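Local coordinates for glyoxylate-induced Protein (Pseudomonas aeruginosa, PDB 1SQ4) that is a bicupin of unproven function that may release ammonia from ureidoglycine, as ureidoglycine aminohydrolases do, at residues T172-F181 against V193-I204; T209-L219 against L261-M270. One frame throughout, in Å; residues are numbered along the deposited sequence.

Interaction 1: T172-F181 against V193-I204; sequences TEGRWSTTRF and VNIVNFEPGGVI. With SCN (thiocyanate ion), chain D.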
loop_
_atom_site.group_PDB
_atom_site.type_symbol
_atom_site.label_atom_id
_atom_site.label_comp_id
_atom_site.label_asym_id
_atom_site.label_seq_id
_atom_site.Cartn_x
_atom_site.Cartn_y
_atom_site.Cartn_z
ATOM N N THR A 172 -6.145 -26.118 -24.456
ATOM C CA THR A 172 -4.702 -25.871 -24.491
ATOM C C THR A 172 -3.900 -26.940 -25.239
ATOM O O THR A 172 -2.790 -27.303 -24.839
ATOM C CB THR A 172 -4.125 -25.736 -23.058
ATOM O OG1 THR A 172 -2.750 -25.328 -23.130
ATOM C CG2 THR A 172 -4.226 -27.067 -22.307
ATOM N N GLU A 173 -4.469 -27.435 -26.331
ATOM C CA GLU A 173 -3.812 -28.442 -27.156
ATOM C C GLU A 173 -3.294 -29.642 -26.357
ATOM O O GLU A 173 -2.227 -30.179 -26.657
ATOM C CB GLU A 173 -2.649 -27.809 -27.931
ATOM C CG GLU A 173 -3.033 -26.650 -28.856
ATOM C CD GLU A 173 -2.844 -25.272 -28.219
ATOM O OE1 GLU A 173 -3.545 -24.957 -27.228
ATOM O OE2 GLU A 173 -1.990 -24.503 -28.717
ATOM N N GLY A 174 -4.048 -30.058 -25.344
ATOM C CA GLY A 174 -3.638 -31.196 -24.535
ATOM C C GLY A 174 -2.352 -31.002 -23.742
ATOM O O GLY A 174 -1.663 -31.977 -23.431
ATOM N N ARG A 175 -2.033 -29.749 -23.415
ATOM C CA ARG A 175 -0.834 -29.402 -22.646
ATOM C C ARG A 175 -1.142 -29.348 -21.146
ATOM O O ARG A 175 -0.295 -28.958 -20.343
ATOM C CB ARG A 175 -0.307 -28.025 -23.073
ATOM C CG ARG A 175 0.784 -28.000 -24.140
ATOM C CD ARG A 175 0.354 -28.628 -25.464
ATOM N NE ARG A 175 1.242 -28.225 -26.555
ATOM C CZ ARG A 175 2.544 -28.496 -26.619
ATOM N NH1 ARG A 175 3.136 -29.188 -25.651
ATOM N NH2 ARG A 175 3.262 -28.039 -27.641
ATOM N N TRP A 176 -2.354 -29.731 -20.770
ATOM C CA TRP A 176 -2.765 -29.689 -19.378
ATOM C C TRP A 176 -3.665 -30.891 -19.125
ATOM O O TRP A 176 -4.597 -31.146 -19.883
ATOM C CB TRP A 176 -3.494 -28.364 -19.129
ATOM C CG TRP A 176 -3.958 -28.138 -17.740
ATOM C CD1 TRP A 176 -3.329 -28.521 -16.595
ATOM C CD2 TRP A 176 -5.150 -27.457 -17.335
ATOM N NE1 TRP A 176 -4.058 -28.126 -15.497
ATOM C CE2 TRP A 176 -5.181 -27.471 -15.923
ATOM C CE3 TRP A 176 -6.196 -26.837 -18.026
ATOM C CZ2 TRP A 176 -6.218 -26.891 -15.189
ATOM C CZ3 TRP A 176 -7.229 -26.258 -17.294
ATOM C CH2 TRP A 176 -7.232 -26.291 -15.892
ATOM N N SER A 177 -3.376 -31.641 -18.068
ATOM C CA SER A 177 -4.150 -32.831 -17.747
ATOM C C SER A 177 -4.173 -33.038 -16.245
ATOM O O SER A 177 -3.496 -32.328 -15.512
ATOM C CB SER A 177 -3.515 -34.043 -18.407
ATOM O OG SER A 177 -2.192 -34.209 -17.922
ATOM N N THR A 178 -4.928 -34.035 -15.796
ATOM C CA THR A 178 -5.041 -34.318 -14.375
ATOM C C THR A 178 -5.099 -35.822 -14.135
ATOM O O THR A 178 -5.781 -36.547 -14.866
ATOM C CB THR A 178 -6.334 -33.702 -13.797
ATOM O OG1 THR A 178 -6.352 -32.296 -14.052
ATOM C CG2 THR A 178 -6.425 -33.945 -12.305
ATOM N N THR A 179 -4.389 -36.299 -13.118
ATOM C CA THR A 179 -4.432 -37.713 -12.804
ATOM C C THR A 179 -5.253 -37.879 -11.534
ATOM O O THR A 179 -4.934 -37.298 -10.503
ATOM C CB THR A 179 -3.034 -38.288 -12.586
ATOM O OG1 THR A 179 -2.936 -38.814 -11.254
ATOM C CG2 THR A 179 -1.984 -37.217 -12.801
ATOM N N ARG A 180 -6.319 -38.668 -11.621
ATOM C CA ARG A 180 -7.224 -38.890 -10.498
ATOM C C ARG A 180 -7.167 -40.322 -9.997
ATOM O O ARG A 180 -6.825 -41.241 -10.743
ATOM C CB ARG A 180 -8.647 -38.541 -10.925
ATOM C CG ARG A 180 -8.777 -37.110 -11.388
ATOM C CD ARG A 180 -10.114 -36.839 -12.036
ATOM N NE ARG A 180 -10.212 -35.442 -12.447
ATOM C CZ ARG A 180 -11.128 -34.968 -13.283
ATOM N NH1 ARG A 180 -12.038 -35.781 -13.806
ATOM N NH2 ARG A 180 -11.128 -33.682 -13.604
ATOM N N PHE A 181 -7.524 -40.512 -8.733
ATOM C CA PHE A 181 -7.473 -41.833 -8.130
ATOM C C PHE A 181 -8.838 -42.306 -7.672
ATOM O O PHE A 181 -8.975 -43.382 -7.087
ATOM C CB PHE A 181 -6.523 -41.796 -6.941
ATOM C CG PHE A 181 -5.170 -41.266 -7.280
ATOM C CD1 PHE A 181 -4.109 -42.133 -7.513
ATOM C CD2 PHE A 181 -4.963 -39.895 -7.409
ATOM C CE1 PHE A 181 -2.859 -41.651 -7.871
ATOM C CE2 PHE A 181 -3.720 -39.399 -7.767
ATOM C CZ PHE A 181 -2.662 -40.279 -8.000
ATOM N N VAL A 193 -7.326 -36.212 -3.865
ATOM C CA VAL A 193 -5.915 -35.867 -3.814
ATOM C C VAL A 193 -5.422 -36.323 -5.182
ATOM O O VAL A 193 -5.200 -37.514 -5.405
ATOM C CB VAL A 193 -5.168 -36.655 -2.701
ATOM C CG1 VAL A 193 -3.722 -36.211 -2.627
ATOM C CG2 VAL A 193 -5.834 -36.436 -1.360
ATOM N N ASN A 194 -5.295 -35.382 -6.114
ATOM C CA ASN A 194 -4.835 -35.706 -7.471
ATOM C C ASN A 194 -3.511 -35.012 -7.753
ATOM O O ASN A 194 -2.929 -34.389 -6.873
ATOM C CB ASN A 194 -5.840 -35.238 -8.527
ATOM C CG ASN A 194 -7.279 -35.537 -8.149
ATOM O OD1 ASN A 194 -7.644 -36.690 -7.881
ATOM N ND2 ASN A 194 -8.113 -34.498 -8.141
ATOM N N ILE A 195 -3.041 -35.142 -8.988
ATOM C CA ILE A 195 -1.816 -34.497 -9.418
ATOM C C ILE A 195 -2.135 -33.775 -10.714
ATOM O O ILE A 195 -2.601 -34.387 -11.675
ATOM C CB ILE A 195 -0.696 -35.495 -9.687
ATOM C CG1 ILE A 195 -0.487 -36.377 -8.467
ATOM C CG2 ILE A 195 0.605 -34.734 -10.016
ATOM C CD1 ILE A 195 0.615 -37.397 -8.643
ATOM N N VAL A 196 -1.910 -32.465 -10.730
ATOM C CA VAL A 196 -2.180 -31.669 -11.913
ATOM C C VAL A 196 -0.906 -31.648 -12.759
ATOM O O VAL A 196 0.168 -31.334 -12.260
ATOM C CB VAL A 196 -2.578 -30.249 -11.512
ATOM C CG1 VAL A 196 -2.984 -29.449 -12.738
ATOM C CG2 VAL A 196 -3.704 -30.313 -10.505
ATOM N N ASN A 197 -1.037 -31.998 -14.034
ATOM C CA ASN A 197 0.096 -32.038 -14.941
ATOM C C ASN A 197 0.066 -30.956 -16.012
ATOM O O ASN A 197 -0.909 -30.834 -16.760
ATOM C CB ASN A 197 0.153 -33.383 -15.643
ATOM C CG ASN A 197 -0.165 -34.522 -14.732
ATOM O OD1 ASN A 197 0.487 -34.718 -13.710
ATOM N ND2 ASN A 197 -1.180 -35.287 -15.093
ATOM N N PHE A 198 1.151 -30.190 -16.084
ATOM C CA PHE A 198 1.300 -29.126 -17.070
ATOM C C PHE A 198 2.491 -29.417 -17.981
ATOM O O PHE A 198 3.632 -29.523 -17.521
ATOM C CB PHE A 198 1.540 -27.770 -16.402
ATOM C CG PHE A 198 0.327 -27.181 -15.747
ATOM C CD1 PHE A 198 0.027 -27.463 -14.418
ATOM C CD2 PHE A 198 -0.513 -26.334 -16.457
ATOM C CE1 PHE A 198 -1.089 -26.897 -13.799
ATOM C CE2 PHE A 198 -1.633 -25.763 -15.854
ATOM C CZ PHE A 198 -1.920 -26.047 -14.523
ATOM N N GLU A 199 2.219 -29.545 -19.274
ATOM C CA GLU A 199 3.263 -29.782 -20.259
ATOM C C GLU A 199 3.984 -28.456 -20.457
ATOM O O GLU A 199 3.415 -27.395 -20.214
ATOM C CB GLU A 199 2.656 -30.239 -21.585
ATOM C CG GLU A 199 2.230 -31.685 -21.596
ATOM C CD GLU A 199 3.419 -32.626 -21.512
ATOM O OE1 GLU A 199 4.253 -32.613 -22.444
ATOM O OE2 GLU A 199 3.523 -33.373 -20.516
ATOM N N PRO A 200 5.245 -28.498 -20.911
ATOM C CA PRO A 200 6.035 -27.283 -21.135
ATOM C C PRO A 200 5.437 -26.389 -22.210
ATOM O O PRO A 200 6.074 -25.445 -22.674
ATOM C CB PRO A 200 7.402 -27.833 -21.528
ATOM C CG PRO A 200 7.057 -29.108 -22.220
ATOM C CD PRO A 200 5.997 -29.695 -21.325
ATOM N N GLY A 201 4.198 -26.689 -22.585
ATOM C CA GLY A 201 3.521 -25.928 -23.615
ATOM C C GLY A 201 3.434 -24.431 -23.396
ATOM O O GLY A 201 4.430 -23.759 -23.111
ATOM N N GLY A 202 2.216 -23.913 -23.530
ATOM C CA GLY A 202 1.996 -22.490 -23.381
ATOM C C GLY A 202 1.339 -22.043 -22.090
ATOM O O GLY A 202 1.575 -22.598 -21.010
ATOM N N VAL A 203 0.498 -21.025 -22.224
ATOM C CA VAL A 203 -0.195 -20.438 -21.095
ATOM C C VAL A 203 -1.477 -21.165 -20.717
ATOM O O VAL A 203 -2.047 -21.916 -21.513
ATOM C CB VAL A 203 -0.559 -18.969 -21.386
ATOM C CG1 VAL A 203 -0.782 -18.214 -20.079
ATOM C CG2 VAL A 203 0.538 -18.323 -22.223
ATOM N N ILE A 204 -1.912 -20.933 -19.481
ATOM C CA ILE A 204 -3.137 -21.509 -18.959
ATOM C C ILE A 204 -3.859 -20.427 -18.174
ATOM O O ILE A 204 -3.717 -20.325 -16.960
ATOM C CB ILE A 204 -2.877 -22.677 -18.019
ATOM C CG1 ILE A 204 -2.061 -23.754 -18.728
ATOM C CG2 ILE A 204 -4.196 -23.228 -17.529
ATOM C CD1 ILE A 204 -0.580 -23.425 -18.809
HETATM S S SCN D . -7.773 -31.419 -9.815
HETATM C C SCN D . -9.059 -31.614 -10.898
HETATM N N SCN D . -9.902 -31.733 -11.649
#
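Trp176 to Thr179 and Val193 to Phe198 form the two strands of an antiparallel beta hairpin in the main sheet of the C-terminal cupin barrel. Backbone bonds set the register: Ser177 and Asn197 exchange two, Thr179 and Ile195 another two, the straightest running from Thr179 N to Ile195 O (3.0 Å). Past the last strand pair, Glu199 N still reaches Arg175 O. Among side chains, the Asn197 amide reaches across the hydrogen-bonded pair, ND2 to Ser177 OG at 3.2 Å, with the hydroxyl in the amide plane; Asn197 OD1 is taken by Arg259 NE, so both ends of the amide are held.

The aromatic contact lies on the face that also carries Thr178 and Val196. Trp176 and Phe198 lie side by side in an offset stack, the five-membered ring 4.1 Å from the phenyl centroid and the planes 16° apart. With CG anti to the backbone N (chi1 -179°), the indole extends over Phe198, whose CE2 lies beneath CD1. Ile204 CG2 sits over the indole's six-membered ring as a CH-pi contact, 4.3 Å from its centroid, while Val196 CG1 meets the indole edge at NE1. The hairpin is thereby joined to strand 203-204, and Cys250 of strand 248-251 touches both Phe198 and Ile204.

At the end where the connection 182-192 leaves the hairpin, the Phe181 ring puts its edge to Asn194 CA and stacks with Tyr117 of the N-terminal half. Arg180 CB and CG run past Asn194 OD1, the guanidinium plane turned 50° from the amide. The chain then extends to a thiocyanate ion, probably from the crystallisation liquor, whose sulfur lies near Asn194 ND2. Arg180 NH2 gives a hydrogen bond to the thiocyanate N at 3.0 Å.

Interaction 2: T209-L219 against L261-M270; sequences THVMEHGLYVL and LLYKDVNRHM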
loop_
_atom_site.group_PDB
_atom_site.type_symbol
_atom_site.label_atom_id
_atom_site.label_comp_id
_atom_site.label_asym_id
_atom_site.label_seq_id
_atom_site.Cartn_x
_atom_site.Cartn_y
_atom_site.Cartn_z
ATOM N N THR A 209 -8.984 -25.436 -10.413
ATOM C CA THR A 209 -9.664 -26.720 -10.525
ATOM C C THR A 209 -10.646 -26.893 -9.389
ATOM O O THR A 209 -11.428 -27.828 -9.389
ATOM C CB THR A 209 -8.688 -27.901 -10.480
ATOM O OG1 THR A 209 -7.822 -27.759 -9.347
ATOM C CG2 THR A 209 -7.870 -27.965 -11.750
ATOM N N HIS A 210 -10.596 -25.993 -8.417
ATOM C CA HIS A 210 -11.500 -26.058 -7.273
ATOM C C HIS A 210 -11.878 -24.637 -6.942
ATOM O O HIS A 210 -11.061 -23.743 -7.086
ATOM C CB HIS A 210 -10.810 -26.693 -6.069
ATOM C CG HIS A 210 -11.754 -27.127 -4.999
ATOM N ND1 HIS A 210 -12.872 -27.885 -5.263
ATOM C CD2 HIS A 210 -11.724 -26.950 -3.657
ATOM C CE1 HIS A 210 -13.489 -28.162 -4.129
ATOM N NE2 HIS A 210 -12.810 -27.607 -3.140
ATOM N N VAL A 211 -13.109 -24.429 -6.495
ATOM C CA VAL A 211 -13.567 -23.085 -6.192
ATOM C C VAL A 211 -13.281 -22.706 -4.743
ATOM O O VAL A 211 -13.024 -21.549 -4.431
ATOM C CB VAL A 211 -15.083 -22.949 -6.512
ATOM C CG1 VAL A 211 -15.902 -23.704 -5.482
ATOM C CG2 VAL A 211 -15.481 -21.507 -6.549
HETATM N N MSE A 212 -13.310 -23.691 -3.857
HETATM C CA MSE A 212 -13.046 -23.442 -2.452
HETATM C C MSE A 212 -11.560 -23.592 -2.170
HETATM O O MSE A 212 -10.777 -23.842 -3.079
HETATM C CB MSE A 212 -13.873 -24.400 -1.597
HETATM C CG MSE A 212 -15.381 -24.247 -1.827
HETATM SE SE MSE A 212 -16.076 -22.528 -1.228
HETATM C CE MSE A 212 -16.187 -21.609 -2.920
ATOM N N GLU A 213 -11.170 -23.429 -0.913
ATOM C CA GLU A 213 -9.767 -23.524 -0.544
ATOM C C GLU A 213 -9.172 -24.910 -0.756
ATOM O O GLU A 213 -9.847 -25.924 -0.607
ATOM C CB GLU A 213 -9.583 -23.104 0.914
ATOM C CG GLU A 213 -10.518 -23.799 1.907
ATOM C CD GLU A 213 -11.879 -23.115 2.019
ATOM O OE1 GLU A 213 -11.923 -21.909 2.357
ATOM O OE2 GLU A 213 -12.904 -23.781 1.767
ATOM N N HIS A 214 -7.903 -24.942 -1.128
ATOM C CA HIS A 214 -7.207 -26.191 -1.334
ATOM C C HIS A 214 -5.717 -25.942 -1.447
ATOM O O HIS A 214 -5.283 -24.824 -1.727
ATOM C CB HIS A 214 -7.719 -26.928 -2.569
ATOM C CG HIS A 214 -7.630 -26.143 -3.836
ATOM N ND1 HIS A 214 -8.445 -25.065 -4.099
ATOM C CD2 HIS A 214 -6.843 -26.293 -4.925
ATOM C CE1 HIS A 214 -8.166 -24.584 -5.295
ATOM N NE2 HIS A 214 -7.196 -25.311 -5.818
ATOM N N GLY A 215 -4.933 -26.989 -1.208
ATOM C CA GLY A 215 -3.495 -26.848 -1.259
ATOM C C GLY A 215 -2.888 -27.394 -2.521
ATOM O O GLY A 215 -3.464 -28.257 -3.179
ATOM N N LEU A 216 -1.714 -26.868 -2.852
ATOM C CA LEU A 216 -0.956 -27.270 -4.029
ATOM C C LEU A 216 0.476 -27.488 -3.602
ATOM O O LEU A 216 1.053 -26.628 -2.956
ATOM C CB LEU A 216 -0.984 -26.162 -5.078
ATOM C CG LEU A 216 -2.157 -26.115 -6.039
ATOM C CD1 LEU A 216 -3.446 -26.488 -5.348
ATOM C CD2 LEU A 216 -2.248 -24.707 -6.622
ATOM N N TYR A 217 1.050 -28.632 -3.957
ATOM C CA TYR A 217 2.444 -28.912 -3.611
ATOM C C TYR A 217 3.176 -29.299 -4.889
ATOM O O TYR A 217 2.924 -30.356 -5.458
ATOM C CB TYR A 217 2.545 -30.048 -2.584
ATOM C CG TYR A 217 3.964 -30.344 -2.155
ATOM C CD1 TYR A 217 4.832 -31.035 -2.988
ATOM C CD2 TYR A 217 4.457 -29.878 -0.935
ATOM C CE1 TYR A 217 6.155 -31.254 -2.628
ATOM C CE2 TYR A 217 5.785 -30.096 -0.562
ATOM C CZ TYR A 217 6.626 -30.787 -1.420
ATOM O OH TYR A 217 7.934 -31.023 -1.063
ATOM N N VAL A 218 4.086 -28.450 -5.338
ATOM C CA VAL A 218 4.796 -28.742 -6.571
ATOM C C VAL A 218 5.719 -29.946 -6.417
ATOM O O VAL A 218 6.683 -29.908 -5.660
ATOM C CB VAL A 218 5.610 -27.522 -7.036
ATOM C CG1 VAL A 218 6.173 -27.772 -8.421
ATOM C CG2 VAL A 218 4.726 -26.287 -7.030
ATOM N N LEU A 219 5.409 -31.012 -7.146
ATOM C CA LEU A 219 6.207 -32.224 -7.103
ATOM C C LEU A 219 7.387 -32.170 -8.066
ATOM O O LEU A 219 8.457 -32.707 -7.784
ATOM C CB LEU A 219 5.356 -33.456 -7.444
ATOM C CG LEU A 219 4.382 -33.960 -6.379
ATOM C CD1 LEU A 219 3.691 -35.219 -6.861
ATOM C CD2 LEU A 219 5.135 -34.220 -5.082
ATOM N N LEU A 261 0.961 -31.869 -6.560
ATOM C CA LEU A 261 -0.000 -32.653 -5.811
ATOM C C LEU A 261 -1.056 -31.673 -5.311
ATOM O O LEU A 261 -0.727 -30.591 -4.829
ATOM C CB LEU A 261 0.716 -33.311 -4.638
ATOM C CG LEU A 261 -0.125 -34.074 -3.631
ATOM C CD1 LEU A 261 -0.574 -35.398 -4.225
ATOM C CD2 LEU A 261 0.704 -34.303 -2.382
ATOM N N LEU A 262 -2.322 -32.049 -5.425
ATOM C CA LEU A 262 -3.418 -31.189 -4.994
ATOM C C LEU A 262 -4.447 -31.951 -4.178
ATOM O O LEU A 262 -4.825 -33.074 -4.523
ATOM C CB LEU A 262 -4.097 -30.578 -6.225
ATOM C CG LEU A 262 -5.352 -29.709 -6.043
ATOM C CD1 LEU A 262 -5.577 -28.912 -7.311
ATOM C CD2 LEU A 262 -6.572 -30.557 -5.724
ATOM N N TYR A 263 -4.910 -31.330 -3.102
ATOM C CA TYR A 263 -5.925 -31.940 -2.249
ATOM C C TYR A 263 -7.037 -30.949 -1.952
ATOM O O TYR A 263 -6.776 -29.774 -1.705
ATOM C CB TYR A 263 -5.303 -32.466 -0.945
ATOM C CG TYR A 263 -4.419 -31.497 -0.182
ATOM C CD1 TYR A 263 -4.938 -30.669 0.810
ATOM C CD2 TYR A 263 -3.047 -31.451 -0.419
ATOM C CE1 TYR A 263 -4.104 -29.823 1.557
ATOM C CE2 TYR A 263 -2.203 -30.613 0.314
ATOM C CZ TYR A 263 -2.733 -29.803 1.301
ATOM O OH TYR A 263 -1.883 -28.991 2.032
ATOM N N LYS A 264 -8.275 -31.439 -1.999
ATOM C CA LYS A 264 -9.477 -30.637 -1.748
ATOM C C LYS A 264 -10.610 -31.517 -1.222
ATOM O O LYS A 264 -10.606 -32.733 -1.417
ATOM C CB LYS A 264 -9.943 -29.964 -3.041
ATOM C CG LYS A 264 -9.938 -30.925 -4.223
ATOM C CD LYS A 264 -10.589 -30.359 -5.461
ATOM C CE LYS A 264 -10.531 -31.389 -6.569
ATOM N NZ LYS A 264 -11.352 -30.991 -7.740
ATOM N N ASP A 265 -11.577 -30.882 -0.564
ATOM C CA ASP A 265 -12.738 -31.571 -0.012
ATOM C C ASP A 265 -13.908 -31.350 -0.966
ATOM O O ASP A 265 -14.114 -30.238 -1.452
ATOM C CB ASP A 265 -13.070 -31.039 1.387
ATOM C CG ASP A 265 -13.245 -29.533 1.421
ATOM O OD1 ASP A 265 -12.259 -28.802 1.165
ATOM O OD2 ASP A 265 -14.375 -29.070 1.709
ATOM N N VAL A 266 -14.670 -32.415 -1.224
ATOM C CA VAL A 266 -15.784 -32.363 -2.161
ATOM C C VAL A 266 -16.946 -33.306 -1.855
ATOM O O VAL A 266 -16.945 -34.018 -0.857
ATOM C CB VAL A 266 -15.290 -32.707 -3.569
ATOM C CG1 VAL A 266 -14.349 -31.619 -4.082
ATOM C CG2 VAL A 266 -14.572 -34.048 -3.535
ATOM N N ASN A 267 -17.932 -33.299 -2.747
ATOM C CA ASN A 267 -19.118 -34.143 -2.647
ATOM C C ASN A 267 -19.854 -34.052 -1.330
ATOM O O ASN A 267 -20.458 -35.026 -0.884
ATOM C CB ASN A 267 -18.754 -35.596 -2.915
ATOM C CG ASN A 267 -18.029 -35.770 -4.211
ATOM O OD1 ASN A 267 -18.170 -34.966 -5.117
ATOM N ND2 ASN A 267 -17.245 -36.828 -4.312
ATOM N N ARG A 268 -19.815 -32.886 -0.699
ATOM C CA ARG A 268 -20.512 -32.730 0.569
ATOM C C ARG A 268 -21.114 -31.331 0.692
ATOM O O ARG A 268 -20.760 -30.438 -0.069
ATOM C CB ARG A 268 -19.540 -33.009 1.707
ATOM C CG ARG A 268 -20.156 -33.795 2.834
ATOM C CD ARG A 268 -19.708 -35.277 2.878
ATOM N NE ARG A 268 -19.867 -35.973 1.612
ATOM C CZ ARG A 268 -19.591 -37.260 1.414
ATOM N NH1 ARG A 268 -19.760 -37.788 0.208
ATOM N NH2 ARG A 268 -19.160 -38.028 2.406
ATOM N N HIS A 269 -22.044 -31.148 1.621
ATOM C CA HIS A 269 -22.665 -29.839 1.817
ATOM C C HIS A 269 -21.641 -28.918 2.453
ATOM O O HIS A 269 -20.678 -29.386 3.055
ATOM C CB HIS A 269 -23.870 -29.916 2.763
ATOM C CG HIS A 269 -25.184 -30.111 2.077
ATOM N ND1 HIS A 269 -25.674 -29.238 1.131
ATOM C CD2 HIS A 269 -26.122 -31.079 2.213
ATOM C CE1 HIS A 269 -26.855 -29.657 0.711
ATOM N NE2 HIS A 269 -27.147 -30.775 1.353
HETATM N N MSE A 270 -21.862 -27.610 2.339
HETATM C CA MSE A 270 -20.963 -26.620 2.931
HETATM C C MSE A 270 -21.257 -26.489 4.428
HETATM O O MSE A 270 -22.411 -26.367 4.825
HETATM C CB MSE A 270 -21.149 -25.266 2.248
HETATM C CG MSE A 270 -20.697 -25.227 0.801
HETATM SE SE MSE A 270 -18.789 -25.544 0.583
HETATM C CE MSE A 270 -18.862 -27.420 0.135
#
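Lys264 lies across the His210 imidazole, its CD over one ring face, 3.6 Å from the centroid and 25° off the normal. The chain, extended beyond CG, crosses the ring obliquely and carries NZ to 3.6 Å from Thr209 O. Val266 CG1 also approaches the imidazole, at CE1, and Met212 N covers the face opposite the lysine. His210 in turn lays its CB over a face of the His214 ring. The His214 side chain stands between its own backbone N and carbonyl carbon (chi1 57°), and there its ND1 donates to Met212 O at 2.8 Å, close to the ring plane, which fixes the rotation of the imidazole. The other side of that ring, CD2, meets Leu262 CD1.

Leu262 and Leu216 run side by side in the same direction, their CD1 atoms 3.8 Å apart, and the Thr209 side chain points the opposite way to Leu262, its OG1 beside Leu262 CD1. These groups lie on the barrel-interior face of two antiparallel strands, 212-219 and 261-265, neighbours in the jelly-roll barrel of the C-terminal cupin domain; the Thr209 side chain is about 4 Å from a bound thiocyanate.

On the other face Tyr263 lies flat over the backbone, Gly215 CA standing over its ring 4.2 Å from the centroid. Its hydroxyl bonds to Gln70 and its ring meets Phe68 edge-to-face. The Gly215-Tyr263 backbone pair is weakly bonded in both directions, whereas Tyr217 and Leu261 are tightly joined, Leu261 N to Tyr217 O at 2.7 Å. Leu219 CG rests against Leu261 CB. Beyond the strands, Met212 and Met270 pack on Ala58 and Val56 of a third subunit, and the selenium (SE) of Met270, like Met212 a selenomethionine, comes to 4.4 Å from Met212 CG.

Following the chain from the N terminus, residues 172-181 enter first, and after a connection of 11 residues 193-204 comes back along them, so interaction 1 closes a short hairpin. Strand 203-204 passes into the smaller sheet, beside 248-251, before the chain returns to the main one at 212-220, the first partner of interaction 2. That contact closes a longer loop, 41 residues rich in strand, when 261-270 returns beside 209-219. The two contacts are in series, neither nested nor crossed. They meet because strands 191-198 and 258-265 are neighbours in the main sheet: Asn194 O probably accepts from Leu262 N at 2.8 Å, and Val193 packs on Leu261. Interaction 1 also ties the two sheets together.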